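Local coordinates for uncharacterized protein (Chaetomium thermophilum, PDB 3LPZ) that probably acts in the Get pathway of tail-anchored protein biogenesis, as an alpha-solenoid Get4 protein adapted for multiple interactions, including Get5 binding, at residues A193-L198 and E286-M291. Sequence-based numbering, arbitrary orientation.
Sequences AVLPYL and ELIAEM
Ile288 reaches from its helix into the angle between Leu195 and Leu198, one turn apart on the facing helix, and its terminal methyl makes most of the apolar contact. The evidence is a pair of van der Waals distances from one atom: Ile288 CD1 lies 3.9 Å from Leu195 CD2 and 4.0 Å from Leu198 CD1. The approach differs at each partner. Leu195 is met nearly at a right angle, methyl to methyl, whereas Leu198 is crossed at a slant and also touched nearer its root, with Leu198 CB 4.1 Å from Ile288 CD1. An extended Ile288 side chain (chi2 166°) carries CD1 this far, CG1 standing anti to the carbonyl carbon. Leu195 does not aim its CB at the other helix; the end of its side chain comes nearer, through CD2.

A second, doubtful kind of contact pairs a side chain with backbone. Met291 is modelled in two conformers; in one of them it bends at its thioether (chi3 80°), and its CE methyl comes 3.6 Å from the carbonyl oxygen Leu198 O, a van der Waals approach that holds for that conformer alone. The same oxygen accepts a hydrogen bond from the hydroxyl of Tyr292, next in the chain, so the second helix also has a polar hold on this turn.

No hydrogen bond links the two segments themselves, and they bury just 171 Å² between them, consistent with segment axes 10.6 Å apart at closest approach and inclined at 45°. Helix 243-256 adds Leu251 against Leu195 and Leu252 against Leu198, extending the apolar cluster. Helix 186-199 is thus joined to helix 282-293, an inter-helix contact within the alpha-solenoid fold of Get4.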
# COMPACT_ATOMS: atom_id res chain seq x y z
N ALA A 193 -0.76 -3.69 -10.29
CA ALA A 193 -0.45 -4.67 -9.22
C ALA A 193 0.97 -5.16 -9.27
O ALA A 193 1.47 -5.65 -8.26
CB ALA A 193 -1.36 -5.90 -9.31
N VAL A 194 1.61 -5.07 -10.44
CA VAL A 194 2.94 -5.66 -10.65
C VAL A 194 4.07 -4.64 -10.56
O VAL A 194 5.01 -4.84 -9.80
CB VAL A 194 3.04 -6.39 -12.01
CG1 VAL A 194 4.48 -6.78 -12.32
CG2 VAL A 194 2.14 -7.63 -11.98
N LEU A 195 3.95 -3.55 -11.32
CA LEU A 195 5.01 -2.53 -11.38
C LEU A 195 5.34 -1.90 -10.03
O LEU A 195 6.50 -1.74 -9.72
CB LEU A 195 4.72 -1.45 -12.44
CG LEU A 195 4.51 -2.01 -13.87
CD1 LEU A 195 4.34 -0.90 -14.86
CD2 LEU A 195 5.69 -2.98 -14.35
N PRO A 196 4.31 -1.53 -9.22
CA PRO A 196 4.66 -0.94 -7.92
C PRO A 196 5.50 -1.85 -7.02
O PRO A 196 6.37 -1.34 -6.27
CB PRO A 196 3.28 -0.62 -7.30
CG PRO A 196 2.41 -0.31 -8.49
CD PRO A 196 2.87 -1.39 -9.51
N TYR A 197 5.26 -3.17 -7.05
CA TYR A 197 6.12 -4.09 -6.30
C TYR A 197 7.55 -4.12 -6.80
O TYR A 197 8.47 -4.16 -5.98
CB TYR A 197 5.55 -5.52 -6.24
CG TYR A 197 4.39 -5.63 -5.26
CD1 TYR A 197 4.56 -5.30 -3.91
CD2 TYR A 197 3.14 -6.09 -5.69
CE1 TYR A 197 3.49 -5.43 -2.99
CE2 TYR A 197 2.07 -6.24 -4.78
CZ TYR A 197 2.26 -5.88 -3.44
OH TYR A 197 1.20 -6.00 -2.57
N LEU A 198 7.73 -4.09 -8.13
CA LEU A 198 9.08 -3.97 -8.70
C LEU A 198 9.75 -2.67 -8.23
O LEU A 198 10.92 -2.68 -7.86
CB LEU A 198 9.06 -4.03 -10.24
CG LEU A 198 8.71 -5.38 -10.87
CD1 LEU A 198 8.74 -5.27 -12.41
CD2 LEU A 198 9.63 -6.50 -10.34
N GLU A 286 11.47 3.66 -16.46
CA GLU A 286 12.79 4.28 -16.25
C GLU A 286 13.42 3.83 -14.94
O GLU A 286 14.60 3.49 -14.90
CB GLU A 286 12.66 5.79 -16.21
CG GLU A 286 12.61 6.42 -17.57
CD GLU A 286 12.46 7.92 -17.48
OE1 GLU A 286 13.06 8.54 -16.57
OE2 GLU A 286 11.72 8.46 -18.31
N LEU A 287 12.63 3.84 -13.87
CA LEU A 287 13.14 3.42 -12.56
C LEU A 287 13.48 1.93 -12.54
O LEU A 287 14.50 1.53 -11.98
CB LEU A 287 12.16 3.77 -11.43
CG LEU A 287 12.28 5.20 -10.91
CD1 LEU A 287 11.14 5.50 -9.96
CD2 LEU A 287 13.62 5.45 -10.20
N ILE A 288 12.63 1.13 -13.18
CA ILE A 288 12.87 -0.30 -13.34
C ILE A 288 14.14 -0.60 -14.16
O ILE A 288 14.93 -1.45 -13.77
CB ILE A 288 11.60 -1.00 -13.93
CG1 ILE A 288 10.50 -1.09 -12.85
CG2 ILE A 288 11.95 -2.39 -14.53
CD1 ILE A 288 9.11 -1.45 -13.37
N ALA A 289 14.32 0.09 -15.30
CA ALA A 289 15.56 -0.03 -16.09
C ALA A 289 16.81 0.32 -15.28
O ALA A 289 17.85 -0.33 -15.43
CB ALA A 289 15.51 0.86 -17.37
N GLU A 290 16.72 1.35 -14.45
CA GLU A 290 17.82 1.66 -13.53
C GLU A 290 18.03 0.60 -12.46
O GLU A 290 19.15 0.12 -12.28
CB GLU A 290 17.63 3.05 -12.92
CG GLU A 290 18.83 3.58 -12.13
CD GLU A 290 18.55 4.96 -11.56
OE1 GLU A 290 17.95 5.08 -10.47
OE2 GLU A 290 18.91 5.95 -12.22
N MET A 291 16.95 0.19 -11.78
CA MET A 291 17.04 -0.74 -10.65
C MET A 291 17.53 -2.14 -11.03
O MET A 291 18.33 -2.74 -10.32
CB MET A 291 15.68 -0.86 -9.95
CG MET A 291 15.22 0.40 -9.29
SD MET A 291 13.54 0.24 -8.66
CE MET A 291 13.84 -0.66 -7.13